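PDB 3K5J: suppressor of fused family protein from Neisseria gonorrhoeae, which is of unknown function but resembles the N-terminal domain of human Suppressor of fused, and so probably acts through protein binding. Local coordinates for residues G64-I70 / N134-L140; L98-I104 / R115-L121; W108-F114 / D172-A176. Residue numbers count along the deposited sequence, not the author numbering.

Overall arrangement
Interactions 1 and 2 belong to one mixed sheet; interaction 3 joins two loops beyond it. Interaction 1 pairs strands 65-71 and 135-143 in parallel near the centre of the molecule; interaction 2, an antiparallel pair, continues the sheet on the far side of 135-143, their centres about 11 Å apart. They meet where Trp139 N lies 2.8 Å from Ser120 O, a probable hydrogen bond. Interaction 3, its centre about 21 Å and 15 Å from theirs, packs the loop joining the strands of interaction 2 against the chain after helix 156-166. Its Trp108 reaches back, CZ3 3.6 Å from Ile70 O and CB 4.1 Å from Phe117 CE1. A sulfate, probably from the crystallisation liquor, binds at interaction 2.

Interaction 1. Residues G64-I70 / N134-L140; sequences GQEFFII and NVRFFWL
Five backbone hydrogen bonds join 64-70 to 134-140 as parallel strands: Arg136 N to Gly64 O (3.0 Å), then Glu66 N to Arg136 O, Phe138 N to Glu66 O, Phe68 N to Phe138 O and Leu140 N to Phe68 O (2.9 Å each). The register pairs Gln65 with Arg136, Glu66 with Phe137, Phe67 with Phe138 and Phe68 with Trp139, CA atoms 4.5 to 5.2 Å apart; the strand axes approach to 4.6 Å at 29°. Gly64, at phi 88°, turns the chain out of helix 60-63 into the strand. Water bridges both ends: one molecule donates to Gly64 O (2.7 Å) and Asn134 O (3.3 Å), another accepts from Ile70 N and Trp139 NE1, each at 2.9 Å, and lies 2.8 Å from Leu140 O. Glu66 turns its carboxylate to Ser56, Tyr4 and the amides of Gly58 and Gly60, Gln65 NE2 is hydrogen-bonded to Phe96 O and Gln97 OE1, and Arg136 forms a salt bridge with Glu130. Phe68 (chi1 p) swings its ring under the neighbouring strand, so that Trp139 CA sits over its face, 4.0 Å from the centroid, in a CH-pi contact. Trp139 (chi1 t) runs nearly parallel to that ring but slid aside, five-membered ring and Phe68 centroids 5.1 Å apart. On the other face, with Gln65 and Phe67, Phe138 (m) brings CE2 to 3.6 Å from Gln65 CD, and Leu140 CD1 touches Phe67 CB at 3.7 Å. The parallel ladder carries mainly aromatic and aliphatic side chains on both faces, while the polar ends of Gln65, Glu66 and Arg136 find partners outside the pair.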
loop_
_atom_site.group_PDB
_atom_site.type_symbol
_atom_site.label_atom_id
_atom_site.label_comp_id
_atom_site.label_asym_id
_atom_site.label_seq_id
_atom_site.Cartn_x
_atom_site.Cartn_y
_atom_site.Cartn_z
ATOM N N GLY A 64 -2.357 11.134 -8.993
ATOM C CA GLY A 64 -2.696 11.978 -7.862
ATOM C C GLY A 64 -2.578 11.327 -6.470
ATOM O O GLY A 64 -2.893 11.939 -5.445
ATOM N N GLN A 65 -2.106 10.072 -6.455
ATOM C CA GLN A 65 -1.904 9.352 -5.205
ATOM C C GLN A 65 -0.741 8.347 -5.362
ATOM O O GLN A 65 -0.440 7.896 -6.462
ATOM C CB GLN A 65 -3.171 8.652 -4.687
ATOM C CG GLN A 65 -3.844 7.778 -5.756
ATOM C CD GLN A 65 -5.135 8.327 -6.294
ATOM O OE1 GLN A 65 -5.411 9.521 -6.161
ATOM N NE2 GLN A 65 -5.915 7.470 -6.952
ATOM N N GLU A 66 -0.151 8.063 -4.213
ATOM C CA GLU A 66 0.786 6.971 -3.998
ATOM C C GLU A 66 0.142 5.956 -3.063
ATOM O O GLU A 66 -0.922 6.222 -2.482
ATOM C CB GLU A 66 2.063 7.479 -3.350
ATOM C CG GLU A 66 2.829 8.527 -4.129
ATOM C CD GLU A 66 3.441 8.127 -5.456
ATOM O OE1 GLU A 66 3.451 6.917 -5.786
ATOM O OE2 GLU A 66 3.902 9.056 -6.192
ATOM N N PHE A 67 0.817 4.813 -2.896
ATOM C CA PHE A 67 0.289 3.697 -2.122
ATOM C C PHE A 67 1.360 3.186 -1.151
ATOM O O PHE A 67 2.562 3.229 -1.450
ATOM C CB PHE A 67 -0.134 2.568 -3.057
ATOM C CG PHE A 67 -1.191 2.979 -4.046
ATOM C CD1 PHE A 67 -2.522 3.075 -3.642
ATOM C CD2 PHE A 67 -0.861 3.413 -5.306
ATOM C CE1 PHE A 67 -3.479 3.502 -4.522
ATOM C CE2 PHE A 67 -1.842 3.883 -6.175
ATOM C CZ PHE A 67 -3.136 3.934 -5.785
ATOM N N PHE A 68 0.951 2.652 -0.001
ATOM C CA PHE A 68 1.903 2.052 0.909
ATOM C C PHE A 68 1.380 0.775 1.541
ATOM O O PHE A 68 0.168 0.579 1.705
ATOM C CB PHE A 68 2.369 3.040 2.012
ATOM C CG PHE A 68 1.304 3.495 2.927
ATOM C CD1 PHE A 68 1.051 2.772 4.098
ATOM C CD2 PHE A 68 0.584 4.635 2.687
ATOM C CE1 PHE A 68 0.043 3.168 4.966
ATOM C CE2 PHE A 68 -0.401 5.034 3.572
ATOM C CZ PHE A 68 -0.686 4.309 4.705
ATOM N N ILE A 69 2.331 -0.070 1.932
ATOM C CA ILE A 69 2.101 -1.368 2.589
ATOM C C ILE A 69 2.778 -1.315 3.956
ATOM O O ILE A 69 3.966 -0.906 4.045
ATOM C CB ILE A 69 2.686 -2.524 1.759
ATOM C CG1 ILE A 69 2.034 -2.626 0.385
ATOM C CG2 ILE A 69 2.594 -3.854 2.526
ATOM C CD1 ILE A 69 2.826 -3.385 -0.685
ATOM N N ILE A 70 2.039 -1.732 4.982
ATOM C CA ILE A 70 2.584 -1.855 6.346
ATOM C C ILE A 70 2.859 -3.333 6.596
ATOM O O ILE A 70 1.950 -4.152 6.537
ATOM C CB ILE A 70 1.664 -1.266 7.457
ATOM C CG1 ILE A 70 1.031 0.071 7.046
ATOM C CG2 ILE A 70 2.411 -1.200 8.792
ATOM C CD1 ILE A 70 -0.009 0.584 8.057
ATOM N N ASN A 134 -0.699 18.413 -3.801
ATOM C CA ASN A 134 -1.198 17.754 -5.057
ATOM C C ASN A 134 -1.362 16.232 -5.007
ATOM O O ASN A 134 -1.946 15.671 -5.948
ATOM C CB ASN A 134 -0.586 18.165 -6.430
ATOM C CG ASN A 134 -0.702 19.668 -6.703
ATOM O OD1 ASN A 134 -1.778 20.238 -6.589
ATOM N ND2 ASN A 134 0.407 20.293 -7.087
ATOM N N VAL A 135 -0.948 15.592 -3.893
ATOM C CA VAL A 135 -0.865 14.141 -3.879
ATOM C C VAL A 135 -1.289 13.545 -2.557
ATOM O O VAL A 135 -0.949 14.043 -1.490
ATOM C CB VAL A 135 0.577 13.699 -4.247
ATOM C CG1 VAL A 135 0.781 12.217 -4.150
ATOM C CG2 VAL A 135 0.954 14.192 -5.693
ATOM N N ARG A 136 -2.020 12.442 -2.633
ATOM C CA ARG A 136 -2.419 11.736 -1.438
ATOM C C ARG A 136 -1.724 10.391 -1.300
ATOM O O ARG A 136 -1.201 9.866 -2.269
ATOM C CB ARG A 136 -3.918 11.530 -1.514
ATOM C CG ARG A 136 -4.702 12.855 -1.500
ATOM C CD ARG A 136 -6.185 12.633 -1.749
ATOM N NE ARG A 136 -6.845 12.156 -0.546
ATOM C CZ ARG A 136 -8.123 11.760 -0.529
ATOM N NH1 ARG A 136 -8.853 11.678 -1.644
ATOM N NH2 ARG A 136 -8.659 11.429 0.613
ATOM N N PHE A 137 -1.686 9.873 -0.079
ATOM C CA PHE A 137 -1.045 8.591 0.249
ATOM C C PHE A 137 -2.089 7.642 0.800
ATOM O O PHE A 137 -2.655 7.873 1.879
ATOM C CB PHE A 137 0.078 8.808 1.266
ATOM C CG PHE A 137 1.278 9.480 0.627
ATOM C CD1 PHE A 137 1.291 10.847 0.378
ATOM C CD2 PHE A 137 2.367 8.725 0.254
ATOM C CE1 PHE A 137 2.312 11.417 -0.323
ATOM C CE2 PHE A 137 3.431 9.316 -0.424
ATOM C CZ PHE A 137 3.405 10.667 -0.684
ATOM N N PHE A 138 -2.374 6.614 0.020
ATOM C CA PHE A 138 -3.378 5.617 0.358
ATOM C C PHE A 138 -2.744 4.316 0.834
ATOM O O PHE A 138 -1.684 3.907 0.373
ATOM C CB PHE A 138 -4.331 5.325 -0.842
ATOM C CG PHE A 138 -5.174 6.484 -1.284
ATOM C CD1 PHE A 138 -5.478 7.540 -0.452
ATOM C CD2 PHE A 138 -5.599 6.537 -2.588
ATOM C CE1 PHE A 138 -6.285 8.563 -0.906
ATOM C CE2 PHE A 138 -6.383 7.599 -3.051
ATOM C CZ PHE A 138 -6.701 8.605 -2.189
ATOM N N TRP A 139 -3.461 3.645 1.731
ATOM C CA TRP A 139 -3.039 2.403 2.375
ATOM C C TRP A 139 -3.557 1.188 1.624
ATOM O O TRP A 139 -4.752 1.063 1.338
ATOM C CB TRP A 139 -3.603 2.421 3.789
ATOM C CG TRP A 139 -3.330 1.274 4.641
ATOM C CD1 TRP A 139 -2.260 0.449 4.591
ATOM C CD2 TRP A 139 -4.073 0.895 5.795
ATOM N NE1 TRP A 139 -2.295 -0.455 5.621
ATOM C CE2 TRP A 139 -3.402 -0.199 6.381
ATOM C CE3 TRP A 139 -5.248 1.349 6.387
ATOM C CZ2 TRP A 139 -3.853 -0.811 7.544
ATOM C CZ3 TRP A 139 -5.711 0.731 7.524
ATOM C CH2 TRP A 139 -5.015 -0.326 8.090
ATOM N N LEU A 140 -2.639 0.309 1.250
ATOM C CA LEU A 140 -2.963 -1.006 0.713
ATOM C C LEU A 140 -3.177 -1.989 1.894
ATOM O O LEU A 140 -2.226 -2.558 2.420
ATOM C CB LEU A 140 -1.842 -1.464 -0.205
ATOM C CG LEU A 140 -1.642 -0.670 -1.492
ATOM C CD1 LEU A 140 -0.383 -1.067 -2.216
ATOM C CD2 LEU A 140 -2.868 -0.728 -2.380
HETATM O O HOH W 1 -4.655 13.965 -5.372
HETATM O O HOH W 2 -0.642 -2.686 4.708
#

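Interaction 2. Residues L98-I104 / R115-L121; sequences LGKTVNI and RHFLISL. With SO4 (sulfate ion), chain E.
Phe117 (chi1 m) lays one ring face under Ile104 CD1, which stands 3.5 Å from the ring centroid and 16° off its normal, a CH-pi contact; the ring edge faces Val102 CB. Ile119 follows on the same side, its CD1 3.7 Å from Val102 CG2. The backbones run antiparallel, the axes of 101-103 and 116-120 at 152° and 4.5 Å apart. Val102 and Phe117 form the hydrogen-bonded pair (Val102 N to Phe117 O 2.8 Å, Phe117 N to Val102 O 3.0 Å, CA atoms 5.1 Å apart), while Thr101 with Leu118 and Asn103 with His116 are non-hydrogen-bonded pairs, CA atoms 4.5 and 4.6 Å apart. Ile104 N to Arg115 O (2.9 Å) extends the ladder. At the other end Gly99 and Lys100 face the single residue Ile119 in a G1-type beta bulge, Gly99 (phi 86°, psi -5°) giving its N to Ile119 O (3.0 Å) and Ile119 N bonding Lys100 O (2.9 Å). Here Leu98 CD1 meets Leu121 CD2 at 3.7 Å. The opposite face carries Thr101, Asn103, His116 and Leu118, whose CD1 lies 4.1 Å from Thr101 CG2. Asn103 (t) and His116 (m) reach out to a sulfate: Asn103 ND2 donates to O4 at 3.0 Å, and His116 NE2 to O3 at 3.2 Å, a weak bond; Arg148 also binds the ion. Asn103 OD1 accepts from Gly105 N and from a water (2.7 Å), which in turn accepts from Arg115 NE (2.9 Å). The arrangement is a long-looped antiparallel hairpin that joins the mixed sheet of this SUFU-family domain through 116-120, which pairs with 135-143.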
loop_
_atom_site.group_PDB
_atom_site.type_symbol
_atom_site.label_atom_id
_atom_site.label_comp_id
_atom_site.label_asym_id
_atom_site.label_seq_id
_atom_site.Cartn_x
_atom_site.Cartn_y
_atom_site.Cartn_z
ATOM N N LEU A 98 -9.556 5.074 -4.271
ATOM C CA LEU A 98 -10.109 4.684 -2.969
ATOM C C LEU A 98 -11.310 3.780 -3.131
ATOM O O LEU A 98 -12.210 4.079 -3.947
ATOM C CB LEU A 98 -10.602 5.875 -2.142
ATOM C CG LEU A 98 -9.610 6.584 -1.302
ATOM C CD1 LEU A 98 -10.286 7.852 -0.774
ATOM C CD2 LEU A 98 -9.028 5.723 -0.196
ATOM N N GLY A 99 -11.342 2.738 -2.335
ATOM C CA GLY A 99 -12.438 1.791 -2.281
ATOM C C GLY A 99 -12.354 0.681 -3.295
ATOM O O GLY A 99 -13.172 -0.228 -3.267
ATOM N N LYS A 100 -11.369 0.725 -4.186
ATOM C CA LYS A 100 -11.169 -0.395 -5.099
ATOM C C LYS A 100 -10.314 -1.461 -4.405
ATOM O O LYS A 100 -9.485 -1.170 -3.550
ATOM C CB LYS A 100 -10.524 0.054 -6.407
ATOM C CG LYS A 100 -11.296 1.053 -7.265
ATOM C CD LYS A 100 -12.573 0.398 -7.780
ATOM C CE LYS A 100 -13.209 1.266 -8.802
ATOM N NZ LYS A 100 -14.470 0.574 -9.352
ATOM N N THR A 101 -10.509 -2.698 -4.835
ATOM C CA THR A 101 -9.621 -3.785 -4.467
ATOM C C THR A 101 -8.603 -4.030 -5.560
ATOM O O THR A 101 -8.856 -3.787 -6.755
ATOM C CB THR A 101 -10.346 -5.090 -4.160
ATOM O OG1 THR A 101 -11.107 -5.523 -5.290
ATOM C CG2 THR A 101 -11.253 -4.964 -2.963
ATOM N N VAL A 102 -7.447 -4.504 -5.111
ATOM C CA VAL A 102 -6.314 -4.810 -5.951
ATOM C C VAL A 102 -6.001 -6.289 -5.816
ATOM O O VAL A 102 -5.731 -6.747 -4.719
ATOM C CB VAL A 102 -5.047 -4.012 -5.532
ATOM C CG1 VAL A 102 -3.859 -4.474 -6.375
ATOM C CG2 VAL A 102 -5.286 -2.543 -5.622
ATOM N N ASN A 103 -6.057 -7.043 -6.912
ATOM C CA ASN A 103 -5.639 -8.433 -6.930
ATOM C C ASN A 103 -4.138 -8.459 -7.118
ATOM O O ASN A 103 -3.631 -8.052 -8.166
ATOM C CB ASN A 103 -6.374 -9.211 -8.054
ATOM C CG ASN A 103 -6.151 -10.709 -7.982
ATOM O OD1 ASN A 103 -5.177 -11.215 -7.355
ATOM N ND2 ASN A 103 -7.076 -11.460 -8.640
ATOM N N ILE A 104 -3.411 -8.938 -6.113
ATOM C CA ILE A 104 -1.958 -8.999 -6.140
ATOM C C ILE A 104 -1.450 -10.101 -7.053
ATOM O O ILE A 104 -0.291 -10.063 -7.494
ATOM C CB ILE A 104 -1.423 -9.210 -4.670
ATOM C CG1 ILE A 104 -2.023 -8.144 -3.754
ATOM C CG2 ILE A 104 0.094 -9.261 -4.585
ATOM C CD1 ILE A 104 -1.768 -8.431 -2.248
ATOM N N ARG A 115 -4.547 -12.305 -0.786
ATOM C CA ARG A 115 -4.091 -12.036 -2.149
ATOM C C ARG A 115 -4.648 -10.739 -2.717
ATOM O O ARG A 115 -4.477 -10.477 -3.907
ATOM C CB ARG A 115 -4.579 -13.164 -3.068
ATOM C CG ARG A 115 -4.211 -14.555 -2.617
ATOM C CD ARG A 115 -4.927 -15.606 -3.509
ATOM N NE ARG A 115 -4.353 -15.654 -4.852
ATOM C CZ ARG A 115 -3.259 -16.329 -5.180
ATOM N NH1 ARG A 115 -2.648 -17.121 -4.314
ATOM N NH2 ARG A 115 -2.843 -16.276 -6.413
ATOM N N HIS A 116 -5.327 -9.947 -1.889
ATOM C CA HIS A 116 -5.906 -8.681 -2.306
ATOM C C HIS A 116 -5.597 -7.596 -1.297
ATOM O O HIS A 116 -5.554 -7.858 -0.104
ATOM C CB HIS A 116 -7.439 -8.773 -2.431
ATOM C CG HIS A 116 -7.916 -9.796 -3.402
ATOM N ND1 HIS A 116 -8.046 -11.115 -3.036
ATOM C CD2 HIS A 116 -8.301 -9.704 -4.706
ATOM C CE1 HIS A 116 -8.496 -11.797 -4.081
ATOM N NE2 HIS A 116 -8.662 -10.970 -5.102
ATOM N N PHE A 117 -5.541 -6.369 -1.791
ATOM C CA PHE A 117 -5.573 -5.170 -0.958
ATOM C C PHE A 117 -6.868 -4.419 -1.205
ATOM O O PHE A 117 -7.377 -4.431 -2.299
ATOM C CB PHE A 117 -4.440 -4.203 -1.340
ATOM C CG PHE A 117 -3.026 -4.736 -1.161
ATOM C CD1 PHE A 117 -2.548 -5.133 0.094
ATOM C CD2 PHE A 117 -2.129 -4.703 -2.218
ATOM C CE1 PHE A 117 -1.248 -5.530 0.264
ATOM C CE2 PHE A 117 -0.832 -5.115 -2.052
ATOM C CZ PHE A 117 -0.388 -5.532 -0.807
ATOM N N LEU A 118 -7.340 -3.761 -0.172
ATOM C CA LEU A 118 -8.363 -2.727 -0.268
ATOM C C LEU A 118 -7.702 -1.358 -0.154
ATOM O O LEU A 118 -7.007 -1.086 0.824
ATOM C CB LEU A 118 -9.384 -2.847 0.842
ATOM C CG LEU A 118 -10.512 -1.793 0.924
ATOM C CD1 LEU A 118 -11.357 -1.775 -0.368
ATOM C CD2 LEU A 118 -11.362 -1.924 2.205
ATOM N N ILE A 119 -7.862 -0.538 -1.185
ATOM C CA ILE A 119 -7.255 0.822 -1.218
ATOM C C ILE A 119 -8.047 1.668 -0.221
ATOM O O ILE A 119 -9.256 1.875 -0.384
ATOM C CB ILE A 119 -7.250 1.438 -2.624
ATOM C CG1 ILE A 119 -6.430 0.560 -3.590
ATOM C CG2 ILE A 119 -6.696 2.853 -2.536
ATOM C CD1 ILE A 119 -6.464 0.949 -5.033
ATOM N N SER A 120 -7.359 2.093 0.822
ATOM C CA SER A 120 -7.954 2.729 1.987
ATOM C C SER A 120 -7.328 4.062 2.366
ATOM O O SER A 120 -6.176 4.333 2.017
ATOM C CB SER A 120 -7.842 1.781 3.176
ATOM O OG SER A 120 -8.421 0.513 2.900
ATOM N N LEU A 121 -8.073 4.872 3.107
ATOM C CA LEU A 121 -7.470 6.032 3.734
ATOM C C LEU A 121 -6.446 5.543 4.771
ATOM O O LEU A 121 -6.552 4.416 5.278
ATOM C CB LEU A 121 -8.523 6.908 4.386
ATOM C CG LEU A 121 -9.484 7.602 3.454
ATOM C CD1 LEU A 121 -10.630 8.279 4.202
ATOM C CD2 LEU A 121 -8.754 8.581 2.482
HETATM S S SO4 E . -10.354 -9.769 -8.987
HETATM O O1 SO4 E . -11.022 -11.084 -9.001
HETATM O O2 SO4 E . -11.337 -8.851 -9.537
HETATM O O3 SO4 E . -10.035 -9.435 -7.562
HETATM O O4 SO4 E . -9.189 -9.808 -9.891
HETATM O O HOH W 3 -5.385 -13.882 -6.860
#

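Interaction 3. Residues W108-F114 / D172-A176; sequences WVEQSSF and DINRA
Ile173 (chi1 p, chi2 t) fills the hollow formed by the 108-114 loop: CG2 lies 3.6 Å from Val109 CG2 and 4.1 Å from Trp108 CZ2, and CD1 reaches Gln111 CB at 3.9 Å. Ser112 (t) points its hydroxyl across the junction, OG donating to Ile173 O at 2.8 Å; the CA atoms of these two residues are 5.0 Å apart. The same OG accepts from Phe114 N (3.2 Å), closing an ST turn, and weakly from Trp108 NE1 (3.1 Å), which ties the indole (chi1 p) to its own loop. Neither segment is helix or strand. Each is built round a type I beta turn, Val109 to Ser112 and Asp172 to Arg175, and the contact sets the loop between strands 101-103 and 116-120 against the chain that follows helix 156-166. In the second turn Asp172 OD1 (chi1 t) accepts from Asn174 N at 2.9 Å, an Asx turn. Phe114 (m) slides its ring beneath this backbone, with Ile173 O over one face, 3.4 Å from CE2, and Arg175 O at the edge, 3.5 Å from CZ. Arg175 (p) runs its CG past Phe114 CZ at 3.9 Å before its guanidinium meets Glu147 in a salt bridge. A water donates to Ile173 O (2.8 Å), accepts from Ser113 N (2.9 Å) and lies 2.7 Å from Ser113 OG.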
loop_
_atom_site.group_PDB
_atom_site.type_symbol
_atom_site.label_atom_id
_atom_site.label_comp_id
_atom_site.label_asym_id
_atom_site.label_seq_id
_atom_site.Cartn_x
_atom_site.Cartn_y
_atom_site.Cartn_z
ATOM N N TRP A 108 0.207 -11.612 -0.436
ATOM C CA TRP A 108 0.962 -10.355 -0.249
ATOM C C TRP A 108 2.349 -10.604 0.345
ATOM O O TRP A 108 3.286 -9.903 0.016
ATOM C CB TRP A 108 0.165 -9.344 0.582
ATOM C CG TRP A 108 -0.019 -9.629 2.021
ATOM C CD1 TRP A 108 -0.667 -10.704 2.589
ATOM C CD2 TRP A 108 0.391 -8.792 3.126
ATOM N NE1 TRP A 108 -0.675 -10.579 3.959
ATOM C CE2 TRP A 108 -0.041 -9.415 4.315
ATOM C CE3 TRP A 108 1.056 -7.555 3.222
ATOM C CZ2 TRP A 108 0.215 -8.857 5.579
ATOM C CZ3 TRP A 108 1.275 -7.001 4.447
ATOM C CH2 TRP A 108 0.903 -7.666 5.627
ATOM N N VAL A 109 2.417 -11.573 1.275
ATOM C CA VAL A 109 3.672 -12.172 1.712
ATOM C C VAL A 109 3.457 -13.705 1.649
ATOM O O VAL A 109 2.331 -14.198 1.865
ATOM C CB VAL A 109 4.121 -11.698 3.083
ATOM C CG1 VAL A 109 4.371 -10.196 3.116
ATOM C CG2 VAL A 109 3.135 -12.038 4.178
ATOM N N GLU A 110 4.547 -14.432 1.369
ATOM C CA GLU A 110 4.505 -15.874 1.022
ATOM C C GLU A 110 3.584 -16.702 1.891
ATOM O O GLU A 110 2.807 -17.503 1.358
ATOM C CB GLU A 110 5.925 -16.522 1.081
ATOM C CG GLU A 110 5.987 -18.032 0.606
ATOM C CD GLU A 110 7.275 -18.742 1.032
ATOM O OE1 GLU A 110 8.149 -18.126 1.698
ATOM O OE2 GLU A 110 7.413 -19.946 0.709
ATOM N N GLN A 111 3.688 -16.569 3.191
ATOM C CA GLN A 111 2.947 -17.503 4.063
ATOM C C GLN A 111 1.514 -17.112 4.370
ATOM O O GLN A 111 0.784 -17.839 5.007
ATOM C CB GLN A 111 3.722 -17.776 5.350
ATOM C CG GLN A 111 5.028 -18.545 5.107
ATOM C CD GLN A 111 4.754 -19.991 4.717
ATOM O OE1 GLN A 111 4.030 -20.704 5.414
ATOM N NE2 GLN A 111 5.294 -20.415 3.588
ATOM N N SER A 112 1.099 -15.946 3.921
ATOM C CA SER A 112 -0.292 -15.514 4.092
ATOM C C SER A 112 -1.166 -16.120 3.004
ATOM O O SER A 112 -0.681 -16.466 1.915
ATOM C CB SER A 112 -0.379 -13.977 3.994
ATOM O OG SER A 112 -1.635 -13.448 4.380
ATOM N N SER A 113 -2.473 -16.156 3.273
ATOM C CA SER A 113 -3.451 -16.499 2.257
ATOM C C SER A 113 -4.067 -15.249 1.596
ATOM O O SER A 113 -4.893 -15.375 0.672
ATOM C CB SER A 113 -4.617 -17.323 2.853
ATOM O OG SER A 113 -5.437 -16.533 3.693
ATOM N N PHE A 114 -3.715 -14.046 2.072
ATOM C CA PHE A 114 -4.389 -12.830 1.581
ATOM C C PHE A 114 -3.736 -12.406 0.262
ATOM O O PHE A 114 -2.514 -12.198 0.221
ATOM C CB PHE A 114 -4.366 -11.714 2.614
ATOM C CG PHE A 114 -4.727 -12.140 4.008
ATOM C CD1 PHE A 114 -5.597 -13.212 4.261
ATOM C CD2 PHE A 114 -4.247 -11.447 5.084
ATOM C CE1 PHE A 114 -5.880 -13.594 5.567
ATOM C CE2 PHE A 114 -4.580 -11.816 6.387
ATOM C CZ PHE A 114 -5.391 -12.903 6.607
ATOM N N ASP A 172 -1.137 -9.183 11.146
ATOM C CA ASP A 172 -1.237 -10.629 11.345
ATOM C C ASP A 172 -1.554 -11.268 9.988
ATOM O O ASP A 172 -2.647 -11.073 9.464
ATOM C CB ASP A 172 -2.343 -10.899 12.382
ATOM C CG ASP A 172 -2.610 -12.362 12.585
ATOM O OD1 ASP A 172 -1.870 -13.195 12.027
ATOM O OD2 ASP A 172 -3.556 -12.641 13.402
ATOM N N ILE A 173 -0.589 -12.014 9.455
ATOM C CA ILE A 173 -0.720 -12.664 8.169
ATOM C C ILE A 173 -1.812 -13.755 8.128
ATOM O O ILE A 173 -2.219 -14.184 7.028
ATOM C CB ILE A 173 0.596 -13.229 7.597
ATOM C CG1 ILE A 173 1.127 -14.394 8.435
ATOM C CG2 ILE A 173 1.650 -12.123 7.510
ATOM C CD1 ILE A 173 2.279 -15.154 7.800
ATOM N N ASN A 174 -2.280 -14.154 9.304
ATOM C CA ASN A 174 -3.323 -15.174 9.467
ATOM C C ASN A 174 -4.502 -14.641 10.293
ATOM O O ASN A 174 -5.208 -15.422 10.947
ATOM C CB ASN A 174 -2.742 -16.454 10.114
ATOM C CG ASN A 174 -3.746 -17.615 10.133
ATOM O OD1 ASN A 174 -4.364 -17.891 9.111
ATOM N ND2 ASN A 174 -3.866 -18.319 11.286
ATOM N N ARG A 175 -4.777 -13.333 10.291
ATOM C CA ARG A 175 -5.921 -12.859 11.050
ATOM C C ARG A 175 -7.202 -13.530 10.566
ATOM O O ARG A 175 -7.319 -13.878 9.396
ATOM C CB ARG A 175 -6.083 -11.349 10.994
ATOM C CG ARG A 175 -6.461 -10.765 9.662
ATOM C CD ARG A 175 -6.957 -9.315 9.823
ATOM N NE ARG A 175 -7.274 -8.697 8.552
ATOM C CZ ARG A 175 -8.434 -8.816 7.895
ATOM N NH1 ARG A 175 -9.463 -9.536 8.381
ATOM N NH2 ARG A 175 -8.576 -8.200 6.732
ATOM N N ALA A 176 -8.183 -13.644 11.452
ATOM C CA ALA A 176 -9.474 -14.171 11.064
ATOM C C ALA A 176 -10.179 -13.242 10.097
ATOM O O ALA A 176 -10.080 -11.998 10.183
ATOM C CB ALA A 176 -10.351 -14.387 12.278
HETATM O O HOH W 4 -3.788 -16.148 5.827
#